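Local coordinates for cortical-lytic enzyme (Bacillus cereus, PDB 4S3J), which cleaves partially degraded cortex peptidoglycan as an N-acetylglucosaminidase during spore germination, recognising the muramic acid delta-lactam residues specific to spores, at residues D26-D31 and Q44-N49; V105-Y110 and R419-N424; V349-K354 and H380-E385. All blocks are in the same frame, centred on the assembly; numbering follows the deposited sequence.

Contact 1 of 3, residues D26-D31 and Q44-N49; sequences DEIVKD and QALIVN
In I47, CG1 sits between the backbone N and the carbonyl carbon (chi1 54°), and from there the chain runs on extended, which carries CD1 to the last turn of the helix at D31. The backbone directs D31 CB toward the isoleucine, while chi1, with CG beside the backbone N, sets the carboxylate where OD2 meets a bridging water. I47 CD1 comes to 3.7 Å from the carbonyl oxygen D31 O, and I47 CG1 lies 4.0 Å from D31 CB. A branched aliphatic residue suits this place because its CD1 also meets R419 and its CG2 L420; Q416 of the same helix 415-424 touches it too. The D31 carboxylate meets the strand through the water, which is 2.8 Å from D31 OD2 and 2.9 Å from I47 O. Other acceptors compete for its protons, so these two bonds are probably shared with further partners.

The setting is a LysM domain, in which two helices pack against a two-stranded antiparallel sheet. Here helix 25-31 runs across strand 45-49 at 133°, the short axes 8.1 Å apart at their closest. Between them I28 CG2 approaches L46 CD1 at 4.3 Å; I28 also packs on V14, L17 and A18 of helix 14-21, and L46 on L17, a junction suited to apolar side chains, bulky ones around the small A18.

At the partly exposed end of the contact the chemistry becomes polar, as suits residues near the end of the strand. E27 stretches out and brings OE2 to 3.5 Å from N49 CB, its carboxylate plane turned 45° from the amide of N49, whose OD1 accepts a hydrogen bond from K51 N.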
loop_
_atom_site.group_PDB
_atom_site.type_symbol
_atom_site.label_atom_id
_atom_site.label_comp_id
_atom_site.label_asym_id
_atom_site.label_seq_id
_atom_site.Cartn_x
_atom_site.Cartn_y
_atom_site.Cartn_z
ATOM N N ASP A 26 -27.173 2.693 -8.132
ATOM C CA ASP A 26 -26.777 1.488 -7.421
ATOM C C ASP A 26 -25.317 1.144 -7.726
ATOM O O ASP A 26 -24.584 0.734 -6.842
ATOM C CB ASP A 26 -27.686 0.318 -7.809
ATOM C CG ASP A 26 -29.039 0.351 -7.104
ATOM O OD1 ASP A 26 -29.233 1.163 -6.173
ATOM O OD2 ASP A 26 -29.913 -0.453 -7.488
ATOM N N GLU A 27 -24.905 1.335 -8.974
ATOM C CA GLU A 27 -23.530 1.043 -9.379
ATOM C C GLU A 27 -22.516 1.956 -8.692
ATOM O O GLU A 27 -21.480 1.503 -8.211
ATOM C CB GLU A 27 -23.421 1.183 -10.889
ATOM C CG GLU A 27 -22.169 0.619 -11.501
ATOM C CD GLU A 27 -22.351 0.346 -12.980
ATOM O OE1 GLU A 27 -23.264 -0.431 -13.329
ATOM O OE2 GLU A 27 -21.594 0.917 -13.792
ATOM N N ILE A 28 -22.829 3.248 -8.630
ATOM C CA ILE A 28 -21.959 4.202 -7.944
ATOM C C ILE A 28 -21.841 3.872 -6.450
ATOM O O ILE A 28 -20.749 3.908 -5.869
ATOM C CB ILE A 28 -22.472 5.626 -8.131
ATOM C CG1 ILE A 28 -22.404 6.002 -9.622
ATOM C CG2 ILE A 28 -21.660 6.626 -7.282
ATOM C CD1 ILE A 28 -22.960 7.376 -9.960
ATOM N N VAL A 29 -22.965 3.535 -5.827
ATOM C CA VAL A 29 -22.960 3.187 -4.417
ATOM C C VAL A 29 -22.094 1.930 -4.196
ATOM O O VAL A 29 -21.259 1.909 -3.298
ATOM C CB VAL A 29 -24.403 2.946 -3.890
ATOM C CG1 VAL A 29 -24.381 2.289 -2.530
ATOM C CG2 VAL A 29 -25.184 4.263 -3.831
ATOM N N LYS A 30 -22.277 0.905 -5.026
ATOM C CA LYS A 30 -21.555 -0.352 -4.828
ATOM C C LYS A 30 -20.063 -0.174 -5.052
ATOM O O LYS A 30 -19.262 -0.607 -4.223
ATOM C CB LYS A 30 -22.090 -1.447 -5.760
ATOM C CG LYS A 30 -21.418 -2.817 -5.520
ATOM C CD LYS A 30 -21.722 -3.851 -6.601
ATOM C CE LYS A 30 -23.091 -4.491 -6.414
ATOM N NZ LYS A 30 -23.111 -5.442 -5.256
ATOM N N ASP A 31 -19.692 0.446 -6.169
ATOM C CA ASP A 31 -18.283 0.594 -6.528
ATOM C C ASP A 31 -17.488 1.418 -5.533
ATOM O O ASP A 31 -16.269 1.266 -5.432
ATOM C CB ASP A 31 -18.135 1.229 -7.908
ATOM C CG ASP A 31 -18.629 0.336 -9.026
ATOM O OD1 ASP A 31 -18.805 -0.879 -8.793
ATOM O OD2 ASP A 31 -18.796 0.844 -10.152
ATOM N N GLN A 44 -14.607 14.719 -2.660
ATOM C CA GLN A 44 -14.556 13.258 -2.569
ATOM C C GLN A 44 -14.264 12.687 -3.952
ATOM O O GLN A 44 -14.758 13.180 -4.966
ATOM C CB GLN A 44 -15.902 12.729 -2.013
ATOM C CG GLN A 44 -16.054 11.281 -1.862
ATOM C CD GLN A 44 -17.395 10.874 -1.271
ATOM O OE1 GLN A 44 -18.307 11.687 -0.992
ATOM N NE2 GLN A 44 -17.512 9.603 -1.042
ATOM N N ALA A 45 -13.420 11.659 -4.005
ATOM C CA ALA A 45 -13.095 11.007 -5.267
ATOM C C ALA A 45 -13.854 9.708 -5.423
ATOM O O ALA A 45 -13.700 8.792 -4.599
ATOM C CB ALA A 45 -11.592 10.717 -5.337
ATOM N N LEU A 46 -14.640 9.615 -6.495
ATOM C CA LEU A 46 -15.447 8.443 -6.773
ATOM C C LEU A 46 -14.929 7.775 -8.039
ATOM O O LEU A 46 -14.324 8.442 -8.905
ATOM C CB LEU A 46 -16.923 8.788 -6.983
ATOM C CG LEU A 46 -17.619 9.472 -5.803
ATOM C CD1 LEU A 46 -19.021 9.883 -6.224
ATOM C CD2 LEU A 46 -17.637 8.614 -4.561
ATOM N N ILE A 47 -15.182 6.475 -8.166
ATOM C CA ILE A 47 -15.028 5.844 -9.462
ATOM C C ILE A 47 -16.435 5.692 -10.083
ATOM O O ILE A 47 -17.431 5.342 -9.394
ATOM C CB ILE A 47 -14.247 4.510 -9.350
ATOM C CG1 ILE A 47 -14.854 3.552 -8.334
ATOM C CG2 ILE A 47 -12.802 4.820 -8.957
ATOM C CD1 ILE A 47 -14.174 2.170 -8.348
ATOM N N VAL A 48 -16.519 6.039 -11.374
ATOM C CA VAL A 48 -17.776 6.078 -12.135
ATOM C C VAL A 48 -17.586 5.494 -13.530
ATOM O O VAL A 48 -16.554 5.706 -14.154
ATOM C CB VAL A 48 -18.302 7.527 -12.282
ATOM C CG1 VAL A 48 -19.573 7.592 -13.158
ATOM C CG2 VAL A 48 -18.570 8.145 -10.917
ATOM N N ASN A 49 -18.588 4.765 -14.004
ATOM C CA ASN A 49 -18.649 4.317 -15.409
ATOM C C ASN A 49 -19.055 5.441 -16.317
ATOM O O ASN A 49 -20.202 5.895 -16.261
ATOM C CB ASN A 49 -19.641 3.168 -15.536
ATOM C CG ASN A 49 -19.553 2.471 -16.870
ATOM O OD1 ASN A 49 -19.378 3.107 -17.895
ATOM N ND2 ASN A 49 -19.680 1.151 -16.859
HETATM O O HOH W 1 -19.521 3.530 -10.114
#

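Contact 2 of 3, residues V105-Y110 and R419-N424; sequences VESIAY and RLLVEN
L421 carries the apolar part of this contact alone on the helix side, spreading its two methyls over two positions, V105 and S107, on the outer, helix-facing side of strand 104-111. Its CG stands opposite the backbone N (chi1 -175°), which extends the fork toward the strand; L421 CD2 lies 4.2 Å from S107 CB, and L421 CD1 lies 4.4 Å from V105 CG1. L421 also touches F394 and Y407; a forked side chain suits a site with neighbours on several sides. S107 contributes only its CB here, a small residue beside the leucine, while its hydroxyl is hydrogen-bonded to the carbonyl oxygen of F132.

The polar bonds lie away from the helix-strand packing. R419 forms a salt bridge with E423, gripping a single oxygen side-on: R419 NE is 3.0 Å from E423 OE2 and R419 NH2 is 3.3 Å from the same atom, both reaching it from one face of the carboxylate. On another side of the helix, N424 ND2 donates to L420 O at 2.9 Å, above the carbonyl plane, while N424 N reaches that oxygen from the opposite face. N424 OD1 is held by K398 and Q391.

The chemistry therefore implies shape-driven packing: in this TIM barrel the last helix lies against the first strand through buried hydrocarbon, the charged and amide groups named finding partners on other sides of the helix.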
loop_
_atom_site.group_PDB
_atom_site.type_symbol
_atom_site.label_atom_id
_atom_site.label_comp_id
_atom_site.label_asym_id
_atom_site.label_seq_id
_atom_site.Cartn_x
_atom_site.Cartn_y
_atom_site.Cartn_z
ATOM N N VAL A 105 1.421 -7.023 -12.252
ATOM C CA VAL A 105 1.892 -6.503 -10.968
ATOM C C VAL A 105 1.816 -7.613 -9.923
ATOM O O VAL A 105 0.973 -8.509 -10.010
ATOM C CB VAL A 105 1.050 -5.261 -10.524
ATOM C CG1 VAL A 105 -0.339 -5.660 -10.025
ATOM C CG2 VAL A 105 1.773 -4.461 -9.473
ATOM N N GLU A 106 2.696 -7.563 -8.930
ATOM C CA GLU A 106 2.536 -8.387 -7.741
ATOM C C GLU A 106 2.055 -7.485 -6.621
ATOM O O GLU A 106 2.534 -6.362 -6.482
ATOM C CB GLU A 106 3.834 -9.109 -7.362
ATOM C CG GLU A 106 4.257 -10.106 -8.438
ATOM C CD GLU A 106 5.309 -11.114 -8.011
ATOM O OE1 GLU A 106 5.721 -11.111 -6.846
ATOM O OE2 GLU A 106 5.700 -11.940 -8.860
ATOM N N SER A 107 1.081 -7.974 -5.860
ATOM C CA SER A 107 0.478 -7.224 -4.767
ATOM C C SER A 107 0.620 -8.007 -3.475
ATOM O O SER A 107 0.458 -9.218 -3.473
ATOM C CB SER A 107 -0.999 -6.951 -5.069
ATOM O OG SER A 107 -1.671 -8.178 -5.290
ATOM N N ILE A 108 0.889 -7.296 -2.380
ATOM C CA ILE A 108 0.936 -7.863 -1.046
ATOM C C ILE A 108 -0.008 -7.077 -0.161
ATOM O O ILE A 108 -0.148 -5.874 -0.359
ATOM C CB ILE A 108 2.335 -7.785 -0.411
ATOM C CG1 ILE A 108 3.376 -8.448 -1.320
ATOM C CG2 ILE A 108 2.321 -8.394 0.998
ATOM C CD1 ILE A 108 4.777 -8.045 -0.960
ATOM N N ALA A 109 -0.674 -7.737 0.776
ATOM C CA ALA A 109 -1.337 -7.019 1.869
ATOM C C ALA A 109 -1.016 -7.660 3.211
ATOM O O ALA A 109 -1.006 -8.883 3.335
ATOM C CB ALA A 109 -2.830 -6.973 1.669
ATOM N N TYR A 110 -0.791 -6.819 4.217
ATOM C CA TYR A 110 -0.504 -7.253 5.569
ATOM C C TYR A 110 -1.759 -7.296 6.415
ATOM O O TYR A 110 -2.624 -6.435 6.280
ATOM C CB TYR A 110 0.521 -6.314 6.228
ATOM C CG TYR A 110 1.945 -6.579 5.779
ATOM C CD1 TYR A 110 2.418 -6.123 4.559
ATOM C CD2 TYR A 110 2.813 -7.320 6.583
ATOM C CE1 TYR A 110 3.725 -6.385 4.146
ATOM C CE2 TYR A 110 4.122 -7.587 6.169
ATOM C CZ TYR A 110 4.568 -7.111 4.945
ATOM O OH TYR A 110 5.856 -7.365 4.482
ATOM N N ARG A 419 -10.494 -1.908 -6.671
ATOM C CA ARG A 419 -11.032 -1.864 -8.024
ATOM C C ARG A 419 -10.026 -1.227 -8.984
ATOM O O ARG A 419 -9.844 -1.710 -10.093
ATOM C CB ARG A 419 -12.361 -1.114 -8.063
ATOM C CG ARG A 419 -12.904 -0.969 -9.486
ATOM C CD ARG A 419 -13.248 -2.328 -10.095
ATOM N NE ARG A 419 -13.755 -2.215 -11.462
ATOM C CZ ARG A 419 -15.033 -2.014 -11.779
ATOM N NH1 ARG A 419 -15.948 -1.861 -10.825
ATOM N NH2 ARG A 419 -15.392 -1.931 -13.055
ATOM N N LEU A 420 -9.382 -0.139 -8.580
ATOM C CA LEU A 420 -8.417 0.506 -9.458
ATOM C C LEU A 420 -7.194 -0.380 -9.690
ATOM O O LEU A 420 -6.591 -0.340 -10.753
ATOM C CB LEU A 420 -8.008 1.865 -8.901
ATOM C CG LEU A 420 -9.079 2.952 -9.024
ATOM C CD1 LEU A 420 -8.645 4.156 -8.215
ATOM C CD2 LEU A 420 -9.340 3.308 -10.468
ATOM N N LEU A 421 -6.821 -1.184 -8.692
ATOM C CA LEU A 421 -5.690 -2.083 -8.857
ATOM C C LEU A 421 -5.935 -3.022 -10.043
ATOM O O LEU A 421 -5.041 -3.199 -10.892
ATOM C CB LEU A 421 -5.452 -2.891 -7.572
ATOM C CG LEU A 421 -4.212 -3.794 -7.585
ATOM C CD1 LEU A 421 -2.900 -2.986 -7.576
ATOM C CD2 LEU A 421 -4.269 -4.745 -6.418
ATOM N N VAL A 422 -7.119 -3.635 -10.088
ATOM C CA VAL A 422 -7.447 -4.574 -11.176
ATOM C C VAL A 422 -7.746 -3.872 -12.504
ATOM O O VAL A 422 -7.573 -4.476 -13.577
ATOM C CB VAL A 422 -8.653 -5.491 -10.831
ATOM C CG1 VAL A 422 -8.347 -6.326 -9.626
ATOM C CG2 VAL A 422 -9.903 -4.714 -10.602
ATOM N N GLU A 423 -8.170 -2.609 -12.464
ATOM C CA GLU A 423 -8.371 -1.858 -13.699
ATOM C C GLU A 423 -7.031 -1.509 -14.337
ATOM O O GLU A 423 -6.882 -1.528 -15.560
ATOM C CB GLU A 423 -9.151 -0.573 -13.431
ATOM C CG GLU A 423 -10.617 -0.799 -13.108
ATOM C CD GLU A 423 -11.427 -1.320 -14.292
ATOM O OE1 GLU A 423 -11.197 -0.876 -15.444
ATOM O OE2 GLU A 423 -12.291 -2.183 -14.065
ATOM N N ASN A 424 -6.037 -1.258 -13.494
ATOM C CA ASN A 424 -4.740 -0.774 -13.970
ATOM C C ASN A 424 -3.776 -1.842 -14.415
ATOM O O ASN A 424 -2.953 -1.593 -15.280
ATOM C CB ASN A 424 -4.051 0.032 -12.868
ATOM C CG ASN A 424 -4.416 1.497 -12.901
ATOM O OD1 ASN A 424 -3.715 2.308 -13.499
ATOM N ND2 ASN A 424 -5.509 1.858 -12.229
#

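Contact 3 of 3, residues V349-K354 and H380-E385; sequences VALARK and HEVWFE
The phenyl ring of F384 is met obliquely by V349, whose CG2 lies 4.2 Å from F384 CE2. The ring is also packed against P368 and F370, so a flat, bulky residue fills the space between the helix and strand 367-373. W383, the preceding residue, turns its indole away from this interface: its ring stacks with H369, while at its edge NE1 donates almost in the ring plane to E381 OE2, 2.9 Å away, along a nearly straight bond (166°). That oxygen is approached on its anti lone pair, and E381 OE1 is bound by N371 ND2.

Beside the phenylalanine, L351 CD1 approaches V382 CG2 at 4.4 Å. The beta-branched valine suits a strand and offers a methyl to the helix; L351 reaches it from the helix and also packs on D328 and Y372. V382 and F384 thus form an apolar face under helix 345-354, with W383 and E381 on the reverse face. A helix laid over antiparallel strands 318-330, 379-383 and 367-373, ahead of the last barrel strand, is consistent with the alpha+beta insertion domain found in many family 18 glycosyl hydrolases.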
loop_
_atom_site.group_PDB
_atom_site.type_symbol
_atom_site.label_atom_id
_atom_site.label_comp_id
_atom_site.label_asym_id
_atom_site.label_seq_id
_atom_site.Cartn_x
_atom_site.Cartn_y
_atom_site.Cartn_z
ATOM N N VAL A 349 -13.519 10.391 4.822
ATOM C CA VAL A 349 -14.615 11.074 4.123
ATOM C C VAL A 349 -15.767 11.293 5.099
ATOM O O VAL A 349 -16.419 12.335 5.090
ATOM C CB VAL A 349 -15.088 10.283 2.908
ATOM C CG1 VAL A 349 -16.308 10.960 2.247
ATOM C CG2 VAL A 349 -13.957 10.157 1.911
ATOM N N ALA A 350 -16.013 10.329 5.978
ATOM C CA ALA A 350 -17.115 10.460 6.929
ATOM C C ALA A 350 -16.909 11.628 7.900
ATOM O O ALA A 350 -17.883 12.270 8.323
ATOM C CB ALA A 350 -17.303 9.151 7.687
ATOM N N LEU A 351 -15.655 11.916 8.266
ATOM C CA LEU A 351 -15.363 13.081 9.094
ATOM C C LEU A 351 -15.671 14.391 8.366
ATOM O O LEU A 351 -16.243 15.324 8.934
ATOM C CB LEU A 351 -13.899 13.057 9.537
ATOM C CG LEU A 351 -13.561 11.994 10.579
ATOM C CD1 LEU A 351 -12.064 11.851 10.636
ATOM C CD2 LEU A 351 -14.110 12.331 11.978
ATOM N N ALA A 352 -15.276 14.483 7.104
ATOM C CA ALA A 352 -15.548 15.702 6.325
ATOM C C ALA A 352 -17.052 15.873 6.177
ATOM O O ALA A 352 -17.570 16.988 6.257
ATOM C CB ALA A 352 -14.858 15.641 4.967
ATOM N N ARG A 353 -17.780 14.774 5.975
ATOM C CA ARG A 353 -19.243 14.842 5.898
ATOM C C ARG A 353 -19.858 15.346 7.220
ATOM O O ARG A 353 -20.705 16.254 7.258
ATOM C CB ARG A 353 -19.796 13.462 5.550
ATOM C CG ARG A 353 -21.317 13.397 5.430
ATOM C CD ARG A 353 -21.780 11.973 5.061
ATOM N NE ARG A 353 -21.301 11.582 3.738
ATOM C CZ ARG A 353 -20.358 10.701 3.449
ATOM N NH1 ARG A 353 -20.030 10.522 2.170
ATOM N NH2 ARG A 353 -19.769 9.987 4.388
ATOM N N LYS A 354 -19.424 14.751 8.319
ATOM C CA LYS A 354 -20.003 15.063 9.626
ATOM C C LYS A 354 -19.803 16.523 10.004
ATOM O O LYS A 354 -20.704 17.171 10.556
ATOM C CB LYS A 354 -19.391 14.168 10.705
ATOM C CG LYS A 354 -19.852 14.450 12.117
ATOM C CD LYS A 354 -19.318 13.404 13.039
ATOM C CE LYS A 354 -19.676 13.736 14.492
ATOM N NZ LYS A 354 -19.001 12.825 15.445
ATOM N N HIS A 380 -9.050 20.139 13.923
ATOM C CA HIS A 380 -8.392 18.919 13.448
ATOM C C HIS A 380 -7.871 19.118 12.023
ATOM O O HIS A 380 -8.455 19.880 11.238
ATOM C CB HIS A 380 -9.360 17.742 13.432
ATOM C CG HIS A 380 -9.886 17.324 14.774
ATOM N ND1 HIS A 380 -9.694 16.057 15.286
ATOM C CD2 HIS A 380 -10.669 17.974 15.669
ATOM C CE1 HIS A 380 -10.302 15.948 16.444
ATOM N NE2 HIS A 380 -10.908 17.103 16.709
ATOM N N GLU A 381 -6.807 18.396 11.685
ATOM C CA GLU A 381 -6.310 18.312 10.309
ATOM C C GLU A 381 -6.173 16.848 9.937
ATOM O O GLU A 381 -5.592 16.067 10.696
ATOM C CB GLU A 381 -4.969 19.033 10.158
ATOM C CG GLU A 381 -4.465 19.108 8.748
ATOM C CD GLU A 381 -3.385 20.128 8.572
ATOM O OE1 GLU A 381 -3.520 21.257 9.097
ATOM O OE2 GLU A 381 -2.392 19.808 7.905
ATOM N N VAL A 382 -6.701 16.492 8.774
ATOM C CA VAL A 382 -6.697 15.130 8.294
ATOM C C VAL A 382 -5.975 15.012 6.967
ATOM O O VAL A 382 -6.261 15.773 6.046
ATOM C CB VAL A 382 -8.135 14.607 8.118
ATOM C CG1 VAL A 382 -8.122 13.180 7.623
ATOM C CG2 VAL A 382 -8.928 14.731 9.411
ATOM N N TRP A 383 -5.030 14.070 6.874
ATOM C CA TRP A 383 -4.395 13.684 5.605
ATOM C C TRP A 383 -4.703 12.205 5.396
ATOM O O TRP A 383 -4.659 11.445 6.355
ATOM C CB TRP A 383 -2.881 13.934 5.630
ATOM C CG TRP A 383 -2.543 15.382 5.591
ATOM C CD1 TRP A 383 -2.500 16.248 6.646
ATOM C CD2 TRP A 383 -2.228 16.149 4.426
ATOM N NE1 TRP A 383 -2.172 17.511 6.210
ATOM C CE2 TRP A 383 -1.984 17.481 4.854
ATOM C CE3 TRP A 383 -2.113 15.843 3.066
ATOM C CZ2 TRP A 383 -1.681 18.506 3.956
ATOM C CZ3 TRP A 383 -1.777 16.854 2.187
ATOM C CH2 TRP A 383 -1.564 18.166 2.633
ATOM N N PHE A 384 -5.062 11.806 4.177
ATOM C CA PHE A 384 -5.467 10.422 3.972
ATOM C C PHE A 384 -5.188 9.970 2.536
ATOM O O PHE A 384 -4.395 10.609 1.839
ATOM C CB PHE A 384 -6.944 10.230 4.408
ATOM C CG PHE A 384 -7.970 10.897 3.551
ATOM C CD1 PHE A 384 -8.169 12.283 3.590
ATOM C CD2 PHE A 384 -8.798 10.125 2.755
ATOM C CE1 PHE A 384 -9.151 12.879 2.769
ATOM C CE2 PHE A 384 -9.765 10.720 1.927
ATOM C CZ PHE A 384 -9.963 12.085 1.968
ATOM N N GLU A 385 -5.766 8.840 2.135
ATOM C CA GLU A 385 -5.547 8.276 0.807
ATOM C C GLU A 385 -6.879 8.177 0.088
ATOM O O GLU A 385 -7.880 7.784 0.702
ATOM C CB GLU A 385 -4.918 6.894 0.902
ATOM C CG GLU A 385 -3.562 6.827 1.602
ATOM C CD GLU A 385 -2.449 7.453 0.771
ATOM O OE1 GLU A 385 -2.527 7.413 -0.485
ATOM O OE2 GLU A 385 -1.513 8.012 1.373
#

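All three contacts pack a helix on a strand. Contact 2 is fully buried near the centre of the chain, between the barrel wall and its outer helices, and is purely apolar. Contacts 1 and 3 are only partly buried and lie further out, in the first LysM domain and the probable insertion domain; contact 1 has the larger interface and adds water and a polar edge pair, whereas contact 3 stays apolar. Contacts 2 and 3 both rest on strands connected with the barrel, yet do not touch, their nearest atoms being about 9 Å apart. Contact 1 meets both: helix 415-424 of contact 2 also packs on its strand, and its Q44 lies against V349 of contact 3.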